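Local atomic coordinates of alanyl-tRNA synthetase (Aquifex aeolicus, PDB entry 3G98), a protein that ligates alanine to its cognate tRNA, its C-terminal C-Ala domain, the part described here, probably bringing editing and aminoacylation together on one tRNA. Residues 9-20 / 37-46; 48-56 / 66-77. One frame throughout, in Å; residues are numbered along the deposited sequence. Where two conformers were deposited one is given.

Interaction 1: residues 9-20 / 37-46; sequences FTLHYGVFEEVE and KDVVFIASRK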
# COMPACT_ATOMS: atom_id res chain seq x y z
N PHE A 9 4.81 3.52 13.33
CA PHE A 9 5.24 3.12 11.98
C PHE A 9 5.70 4.31 11.14
O PHE A 9 5.38 5.45 11.45
CB PHE A 9 4.10 2.39 11.27
CG PHE A 9 3.39 1.39 12.13
CD1 PHE A 9 2.11 1.66 12.62
CD2 PHE A 9 3.99 0.19 12.48
CE1 PHE A 9 1.45 0.74 13.43
CE2 PHE A 9 3.33 -0.73 13.29
CZ PHE A 9 2.07 -0.45 13.76
N THR A 10 6.48 4.03 10.09
CA THR A 10 6.81 5.04 9.08
C THR A 10 6.11 4.67 7.77
O THR A 10 6.40 3.64 7.16
CB THR A 10 8.34 5.16 8.84
OG1 THR A 10 8.99 5.58 10.05
CG2 THR A 10 8.63 6.19 7.75
N LEU A 11 5.19 5.53 7.35
CA LEU A 11 4.42 5.29 6.13
C LEU A 11 5.05 5.97 4.92
O LEU A 11 5.30 7.17 4.94
CB LEU A 11 2.97 5.75 6.30
CG LEU A 11 2.08 5.60 5.05
CD1 LEU A 11 1.93 4.14 4.66
CD2 LEU A 11 0.71 6.24 5.29
N HIS A 12 5.31 5.19 3.88
CA HIS A 12 5.77 5.70 2.59
C HIS A 12 4.66 5.47 1.56
O HIS A 12 4.19 4.34 1.37
CB HIS A 12 7.05 4.99 2.13
CG HIS A 12 8.15 5.02 3.15
ND1 HIS A 12 9.03 6.07 3.26
CD2 HIS A 12 8.49 4.13 4.11
CE1 HIS A 12 9.88 5.83 4.25
NE2 HIS A 12 9.57 4.66 4.78
N TYR A 13 4.23 6.53 0.90
CA TYR A 13 3.11 6.38 -0.02
C TYR A 13 3.16 7.30 -1.20
O TYR A 13 3.73 8.39 -1.15
CB TYR A 13 1.77 6.52 0.72
CG TYR A 13 1.48 7.93 1.19
CD1 TYR A 13 0.78 8.82 0.38
CD2 TYR A 13 1.93 8.38 2.43
CE1 TYR A 13 0.53 10.12 0.80
CE2 TYR A 13 1.68 9.68 2.86
CZ TYR A 13 0.97 10.54 2.04
OH TYR A 13 0.72 11.83 2.46
N GLY A 14 2.53 6.86 -2.28
CA GLY A 14 2.45 7.69 -3.48
C GLY A 14 1.80 6.94 -4.61
O GLY A 14 1.76 5.71 -4.62
N VAL A 15 1.28 7.69 -5.58
CA VAL A 15 0.71 7.06 -6.76
C VAL A 15 1.47 7.56 -7.98
O VAL A 15 1.75 8.76 -8.09
CB VAL A 15 -0.81 7.35 -6.89
CG1 VAL A 15 -1.08 8.84 -6.72
CG2 VAL A 15 -1.34 6.86 -8.22
N PHE A 16 1.84 6.63 -8.85
CA PHE A 16 2.66 6.92 -10.01
C PHE A 16 1.82 6.75 -11.26
O PHE A 16 0.81 6.06 -11.23
CB PHE A 16 3.85 5.96 -10.06
CG PHE A 16 4.76 6.03 -8.87
CD1 PHE A 16 4.54 5.24 -7.75
CD2 PHE A 16 5.84 6.90 -8.86
CE1 PHE A 16 5.38 5.30 -6.65
CE2 PHE A 16 6.69 6.98 -7.76
CZ PHE A 16 6.46 6.18 -6.65
N GLU A 17 2.23 7.36 -12.36
CA GLU A 17 1.56 7.10 -13.62
C GLU A 17 2.32 6.04 -14.38
O GLU A 17 3.56 6.09 -14.46
CB GLU A 17 1.49 8.37 -14.48
CG GLU A 17 0.79 9.55 -13.84
CD GLU A 17 -0.73 9.47 -13.93
OE1 GLU A 17 -1.24 8.87 -14.90
OE2 GLU A 17 -1.41 10.01 -13.04
N GLU A 18 1.59 5.08 -14.93
CA GLU A 18 2.11 4.16 -15.95
C GLU A 18 3.18 3.16 -15.49
O GLU A 18 3.90 2.61 -16.32
CB GLU A 18 2.63 4.96 -17.16
CG GLU A 18 1.76 6.14 -17.57
CD GLU A 18 0.38 5.74 -18.07
OE1 GLU A 18 0.13 4.53 -18.29
OE2 GLU A 18 -0.47 6.64 -18.25
N VAL A 19 3.28 2.91 -14.19
CA VAL A 19 4.23 1.91 -13.69
C VAL A 19 3.64 0.51 -13.79
O VAL A 19 2.49 0.30 -13.42
CB VAL A 19 4.65 2.22 -12.23
CG1 VAL A 19 5.39 1.04 -11.63
CG2 VAL A 19 5.51 3.48 -12.19
N GLU A 20 4.41 -0.44 -14.30
CA GLU A 20 3.93 -1.81 -14.42
C GLU A 20 3.74 -2.45 -13.04
O GLU A 20 4.51 -2.18 -12.12
CB GLU A 20 4.86 -2.66 -15.29
CG GLU A 20 5.00 -2.15 -16.72
CD GLU A 20 3.66 -2.05 -17.44
OE1 GLU A 20 2.74 -2.83 -17.11
OE2 GLU A 20 3.53 -1.18 -18.33
N LYS A 37 10.24 -0.81 10.71
CA LYS A 37 8.92 -0.26 11.00
C LYS A 37 8.27 0.41 9.79
O LYS A 37 7.42 1.29 9.95
CB LYS A 37 9.00 0.73 12.16
CG LYS A 37 9.96 1.89 11.92
CD LYS A 37 9.99 2.84 13.11
CE LYS A 37 8.81 3.81 13.07
NZ LYS A 37 8.78 4.69 14.27
N ASP A 38 8.66 0.00 8.58
CA ASP A 38 8.14 0.61 7.35
C ASP A 38 6.82 0.00 6.89
O ASP A 38 6.65 -1.21 6.92
CB ASP A 38 9.16 0.48 6.22
CG ASP A 38 10.46 1.21 6.51
OD1 ASP A 38 10.41 2.33 7.08
OD2 ASP A 38 11.52 0.67 6.15
N VAL A 39 5.91 0.86 6.46
CA VAL A 39 4.69 0.46 5.77
C VAL A 39 4.70 1.21 4.44
O VAL A 39 4.84 2.43 4.42
CB VAL A 39 3.41 0.82 6.57
CG1 VAL A 39 2.16 0.35 5.81
CG2 VAL A 39 3.43 0.22 7.98
N VAL A 40 4.58 0.49 3.34
CA VAL A 40 4.66 1.11 2.02
C VAL A 40 3.33 0.90 1.31
O VAL A 40 2.87 -0.23 1.17
CB VAL A 40 5.78 0.48 1.18
CG1 VAL A 40 5.86 1.12 -0.20
CG2 VAL A 40 7.11 0.55 1.92
N PHE A 41 2.71 1.99 0.88
CA PHE A 41 1.47 1.90 0.11
C PHE A 41 1.65 2.69 -1.17
O PHE A 41 1.56 3.91 -1.17
CB PHE A 41 0.29 2.42 0.95
CG PHE A 41 -1.03 2.47 0.21
CD1 PHE A 41 -1.42 1.46 -0.66
CD2 PHE A 41 -1.90 3.54 0.42
CE1 PHE A 41 -2.65 1.52 -1.32
CE2 PHE A 41 -3.12 3.60 -0.22
CZ PHE A 41 -3.50 2.59 -1.10
N ILE A 42 1.93 1.99 -2.26
CA ILE A 42 2.14 2.69 -3.51
C ILE A 42 1.19 2.15 -4.57
O ILE A 42 0.71 1.02 -4.48
CB ILE A 42 3.60 2.64 -4.01
CG1 ILE A 42 4.06 1.19 -4.22
CG2 ILE A 42 4.52 3.39 -3.03
CD1 ILE A 42 5.48 1.07 -4.78
N ALA A 43 0.93 2.99 -5.56
CA ALA A 43 -0.05 2.65 -6.57
C ALA A 43 0.42 3.15 -7.92
O ALA A 43 1.29 4.03 -8.00
CB ALA A 43 -1.39 3.26 -6.21
N SER A 44 -0.15 2.58 -8.97
CA SER A 44 0.14 3.02 -10.33
C SER A 44 -1.16 3.22 -11.07
O SER A 44 -1.99 2.30 -11.15
CB SER A 44 0.98 1.98 -11.07
OG SER A 44 1.15 2.35 -12.43
N ARG A 45 -1.35 4.43 -11.58
CA ARG A 45 -2.53 4.74 -12.37
C ARG A 45 -2.22 4.47 -13.84
O ARG A 45 -1.24 4.99 -14.38
CB ARG A 45 -2.91 6.21 -12.21
CG ARG A 45 -4.25 6.53 -12.85
CD ARG A 45 -4.55 8.02 -12.91
NE ARG A 45 -5.84 8.23 -13.57
CZ ARG A 45 -6.85 8.93 -13.07
NH1 ARG A 45 -6.72 9.54 -11.90
NH2 ARG A 45 -7.98 9.03 -13.75
N LYS A 46 -3.05 3.64 -14.46
CA LYS A 46 -3.00 3.46 -15.91
C LYS A 46 -4.37 3.81 -16.48
O LYS A 46 -5.27 2.97 -16.53
CB LYS A 46 -2.61 2.03 -16.28
CG LYS A 46 -1.15 1.71 -15.99
CD LYS A 46 -0.87 0.21 -15.99
CE LYS A 46 -0.50 -0.31 -17.37
NZ LYS A 46 0.06 -1.70 -17.29
O HOH W 1 6.57 6.18 14.13
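Thr-10 and Lys-37 open a parallel pairing that runs to Glu-18 and Lys-46 and illustrates how the two parallel strands of a beta-alpha-beta unit pair side by side, helix 21-31 making the crossover between them. The backbone bonds alternate in direction: Thr-10 N gives to Lys-37 O, Val-39 N to Thr-10 O, and so on down to Glu-18 N, which reaches Arg-45 O at 2.9 Å. Gly-14 N to Phe-41 O, at 3.3 Å, is the longest of these backbone bonds.

Polar side chains work mainly at the two ends. With chi1 at 174°, Ser-44 turns OG away from its own backbone N and toward Val-19, donating to Val-19 O at 2.6 Å, in the carbonyl plane and on a lone pair. Beyond it, Lys-46 NZ forms a salt bridge of 2.9 Å with Glu-20 OE1, met on the syn side but 30° out of the carboxylate plane. At the other end His-12 NE2 gives a weak hydrogen bond to Asp-38 OD1 (3.4 Å), which lies in plane at the imidazole edge; Asp-38 OD2 binds Thr-35 N. A water joins Phe-9 O to Lys-37 NZ.

Apolar contacts fall on both faces. Leu-11 CD1 meets Val-39 CG1 at 4.0 Å, and Val-15 CG2 lies against Ala-43 CB on the same face. On the reverse, Phe-16 brings the edge of its ring, through CE1, to Ile-42 CB at 4.1 Å.

The chemistry implies a division of labour: main-chain bonds fix the register, while the serine hydroxyl and the lysine tie the turn after strand 9-17 back to strand 38-46 just where helix 21-31 begins.

Interaction 2: residues 48-56 / 66-77; sequences DKINFVIGV and AKEVIREVGKVL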
# COMPACT_ATOMS: atom_id res chain seq x y z
N ASP A 48 -7.90 4.72 -16.48
CA ASP A 48 -8.98 4.64 -15.50
C ASP A 48 -8.87 3.43 -14.58
O ASP A 48 -9.80 3.10 -13.85
CB ASP A 48 -10.34 4.67 -16.21
CG ASP A 48 -10.74 6.06 -16.66
OD1 ASP A 48 -10.32 7.05 -16.01
OD2 ASP A 48 -11.48 6.17 -17.67
N LYS A 49 -7.71 2.78 -14.61
CA LYS A 49 -7.44 1.66 -13.71
C LYS A 49 -6.34 2.02 -12.73
O LYS A 49 -5.51 2.90 -12.99
CB LYS A 49 -7.06 0.42 -14.51
CG LYS A 49 -8.13 -0.05 -15.49
CD LYS A 49 -9.47 -0.21 -14.79
CE LYS A 49 -10.58 -0.54 -15.79
NZ LYS A 49 -10.28 -1.78 -16.54
N ILE A 50 -6.32 1.33 -11.59
CA ILE A 50 -5.25 1.53 -10.63
C ILE A 50 -4.80 0.19 -10.02
O ILE A 50 -5.61 -0.65 -9.61
CB ILE A 50 -5.65 2.56 -9.54
CG1 ILE A 50 -4.52 2.79 -8.54
CG2 ILE A 50 -6.93 2.12 -8.80
CD1 ILE A 50 -4.71 4.06 -7.72
N ASN A 51 -3.49 -0.01 -9.99
CA ASN A 51 -2.90 -1.18 -9.35
C ASN A 51 -2.20 -0.69 -8.10
O ASN A 51 -1.61 0.38 -8.10
CB ASN A 51 -1.91 -1.86 -10.31
CG ASN A 51 -1.33 -3.15 -9.73
OD1 ASN A 51 -0.43 -3.12 -8.90
ND2 ASN A 51 -1.84 -4.29 -10.20
N PHE A 52 -2.26 -1.47 -7.02
CA PHE A 52 -1.70 -1.01 -5.76
C PHE A 52 -1.06 -2.14 -4.95
O PHE A 52 -1.42 -3.31 -5.08
CB PHE A 52 -2.78 -0.28 -4.94
CG PHE A 52 -4.06 -1.04 -4.81
CD1 PHE A 52 -5.04 -0.95 -5.80
CD2 PHE A 52 -4.28 -1.87 -3.72
CE1 PHE A 52 -6.22 -1.65 -5.70
CE2 PHE A 52 -5.47 -2.59 -3.61
CZ PHE A 52 -6.44 -2.48 -4.61
N VAL A 53 -0.10 -1.76 -4.12
CA VAL A 53 0.67 -2.71 -3.33
C VAL A 53 0.84 -2.19 -1.91
O VAL A 53 1.01 -0.99 -1.69
CB VAL A 53 2.08 -2.89 -3.92
CG1 VAL A 53 2.96 -3.75 -2.99
CG2 VAL A 53 2.02 -3.49 -5.34
N ILE A 54 0.78 -3.10 -0.96
CA ILE A 54 1.14 -2.81 0.43
C ILE A 54 2.29 -3.74 0.79
O ILE A 54 2.17 -4.96 0.65
CB ILE A 54 -0.04 -3.07 1.40
CG1 ILE A 54 -1.23 -2.18 1.07
CG2 ILE A 54 0.41 -2.85 2.85
CD1 ILE A 54 -1.18 -0.83 1.72
N GLY A 55 3.40 -3.15 1.21
CA GLY A 55 4.53 -3.92 1.71
C GLY A 55 4.88 -3.42 3.10
O GLY A 55 4.86 -2.21 3.34
N VAL A 56 5.18 -4.33 4.02
CA VAL A 56 5.55 -3.92 5.37
C VAL A 56 6.88 -4.56 5.76
O VAL A 56 7.26 -5.61 5.22
CB VAL A 56 4.45 -4.24 6.43
CG1 VAL A 56 3.10 -3.63 6.04
CG2 VAL A 56 4.30 -5.72 6.65
N ALA A 66 -0.61 -7.16 5.79
CA ALA A 66 -0.89 -6.66 4.44
C ALA A 66 -2.06 -7.40 3.80
O ALA A 66 -2.75 -6.84 2.95
CB ALA A 66 0.36 -6.73 3.56
N LYS A 67 -2.27 -8.65 4.20
CA LYS A 67 -3.43 -9.44 3.77
C LYS A 67 -4.74 -8.72 4.08
O LYS A 67 -5.64 -8.67 3.25
CB LYS A 67 -3.43 -10.81 4.47
CG LYS A 67 -2.82 -11.96 3.69
CD LYS A 67 -3.05 -13.28 4.43
CE LYS A 67 -3.17 -14.45 3.47
NZ LYS A 67 -3.36 -15.74 4.18
N GLU A 68 -4.85 -8.21 5.31
CA GLU A 68 -6.07 -7.53 5.74
C GLU A 68 -6.14 -6.15 5.11
O GLU A 68 -7.15 -5.77 4.51
CB GLU A 68 -6.08 -7.36 7.26
CG GLU A 68 -5.96 -8.64 8.05
CD GLU A 68 -6.04 -8.40 9.54
OE1 GLU A 68 -6.73 -7.44 9.95
OE2 GLU A 68 -5.43 -9.17 10.31
N VAL A 69 -5.06 -5.41 5.24
CA VAL A 69 -5.00 -4.01 4.85
C VAL A 69 -5.19 -3.81 3.34
O VAL A 69 -5.78 -2.82 2.92
CB VAL A 69 -3.68 -3.38 5.31
CG1 VAL A 69 -3.62 -1.92 4.92
CG2 VAL A 69 -3.53 -3.53 6.81
N ILE A 70 -4.70 -4.74 2.54
CA ILE A 70 -4.82 -4.60 1.09
C ILE A 70 -6.30 -4.60 0.71
O ILE A 70 -6.72 -3.86 -0.17
CB ILE A 70 -4.04 -5.69 0.33
CG1 ILE A 70 -3.88 -5.32 -1.15
CG2 ILE A 70 -4.70 -7.05 0.48
CD1 ILE A 70 -2.91 -4.17 -1.41
N ARG A 71 -7.09 -5.41 1.39
CA ARG A 71 -8.51 -5.50 1.10
C ARG A 71 -9.27 -4.25 1.53
O ARG A 71 -10.26 -3.86 0.89
CB ARG A 71 -9.11 -6.74 1.75
CG ARG A 71 -8.66 -8.04 1.10
CD ARG A 71 -9.08 -9.23 1.94
NE ARG A 71 -8.96 -10.47 1.18
CZ ARG A 71 -7.86 -11.21 1.13
NH1 ARG A 71 -7.85 -12.34 0.42
NH2 ARG A 71 -6.77 -10.83 1.78
N GLU A 72 -8.82 -3.63 2.62
CA GLU A 72 -9.44 -2.39 3.11
C GLU A 72 -9.21 -1.20 2.17
O GLU A 72 -10.16 -0.49 1.81
CB GLU A 72 -8.98 -2.08 4.54
CG GLU A 72 -9.43 -3.15 5.54
CD GLU A 72 -8.86 -2.98 6.93
OE1 GLU A 72 -7.66 -3.26 7.13
OE2 GLU A 72 -9.62 -2.59 7.84
N VAL A 73 -7.96 -0.96 1.78
CA VAL A 73 -7.69 0.08 0.79
C VAL A 73 -8.25 -0.31 -0.58
O VAL A 73 -8.72 0.54 -1.35
CB VAL A 73 -6.18 0.46 0.69
CG1 VAL A 73 -5.66 0.91 2.05
CG2 VAL A 73 -5.34 -0.69 0.13
N GLY A 74 -8.22 -1.61 -0.88
CA GLY A 74 -8.80 -2.12 -2.11
C GLY A 74 -10.27 -1.75 -2.27
O GLY A 74 -10.71 -1.36 -3.35
N LYS A 75 -11.03 -1.88 -1.19
CA LYS A 75 -12.44 -1.51 -1.22
C LYS A 75 -12.64 -0.05 -1.65
O LYS A 75 -13.48 0.24 -2.50
CB LYS A 75 -13.10 -1.75 0.14
CG LYS A 75 -14.51 -1.22 0.24
CD LYS A 75 -15.16 -1.68 1.54
CE LYS A 75 -16.63 -1.33 1.58
NZ LYS A 75 -17.26 -1.90 2.79
N VAL A 76 -11.85 0.85 -1.07
CA VAL A 76 -11.90 2.27 -1.41
C VAL A 76 -11.57 2.52 -2.89
O VAL A 76 -12.17 3.38 -3.54
CB VAL A 76 -10.96 3.09 -0.49
CG1 VAL A 76 -10.87 4.53 -0.94
CG2 VAL A 76 -11.44 3.00 0.96
N LEU A 77 -10.63 1.75 -3.41
CA LEU A 77 -10.18 1.90 -4.79
C LEU A 77 -11.04 1.09 -5.77
O LEU A 77 -10.68 0.93 -6.93
CB LEU A 77 -8.70 1.50 -4.91
CG LEU A 77 -7.75 2.40 -4.12
CD1 LEU A 77 -6.32 1.86 -4.21
CD2 LEU A 77 -7.82 3.83 -4.65
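Phe-52 reaches from strand 49-56 onto helix 66-76 and can be read atom by atom. Its CB starts toward the helix, and chi1 of 50° sets CG between the backbone N and the carbonyl carbon. From there CG, CD1 and CE1 lie beneath Leu-77 CD1, a CH-pi contact 3.8 Å from the ring centroid and 25° off the normal. Along the other side, CD2 meets Ile-70 CD1 at the ring edge, 3.5 Å away, with Val-73 CG2 more distant; CE2 touches both Ile-70 CD1 and Gly-74 CA. At the tip, CZ comes within 3.5 Å of Gly-74 CA, where the lack of a side chain lets the ring approach the helix backbone. Replacing this ring by an alanine is likely to leave Leu-77 CD1 without its aromatic face and open a gap above Gly-74. Two residues on, Ile-54 CG1 packs on Ile-70 CD1 at 3.6 Å, while Ile-54 CG2 touches Ala-66 CB at 3.9 Å.

The strand and helix axes run nearly antiparallel, at 150°. Every touching residue is buried: Phe-41 of strand 38-46 touches Ile-54 and Val-73, Ala-88 of strand 87-92 meets Ala-66 and Ile-70, and Leu-105 of helix 98-110 packs on Ile-54 and Val-69.

How the interactions relate
The second segment of interaction 1 ends before the first of interaction 2 begins, and their centres lie about 10 Å apart. They meet through one mixed sheet, in which strands 38-46 and 49-56 are antiparallel neighbours: Val-40 N lies 2.7 Å from Gly-55 O, a probable hydrogen bond. Interaction 1 pairs two strands within the sheet, whereas interaction 2 covers one of its faces with helix 66-76. Phe-41 CD1 and Ile-54 CD1, 3.3 Å apart, join them on that face, which helix 98-110 also packs against; helix 21-31 lies on the other. The result is a compact alpha and beta fold within the DHHA1 domain, helices on both sides of a shared sheet.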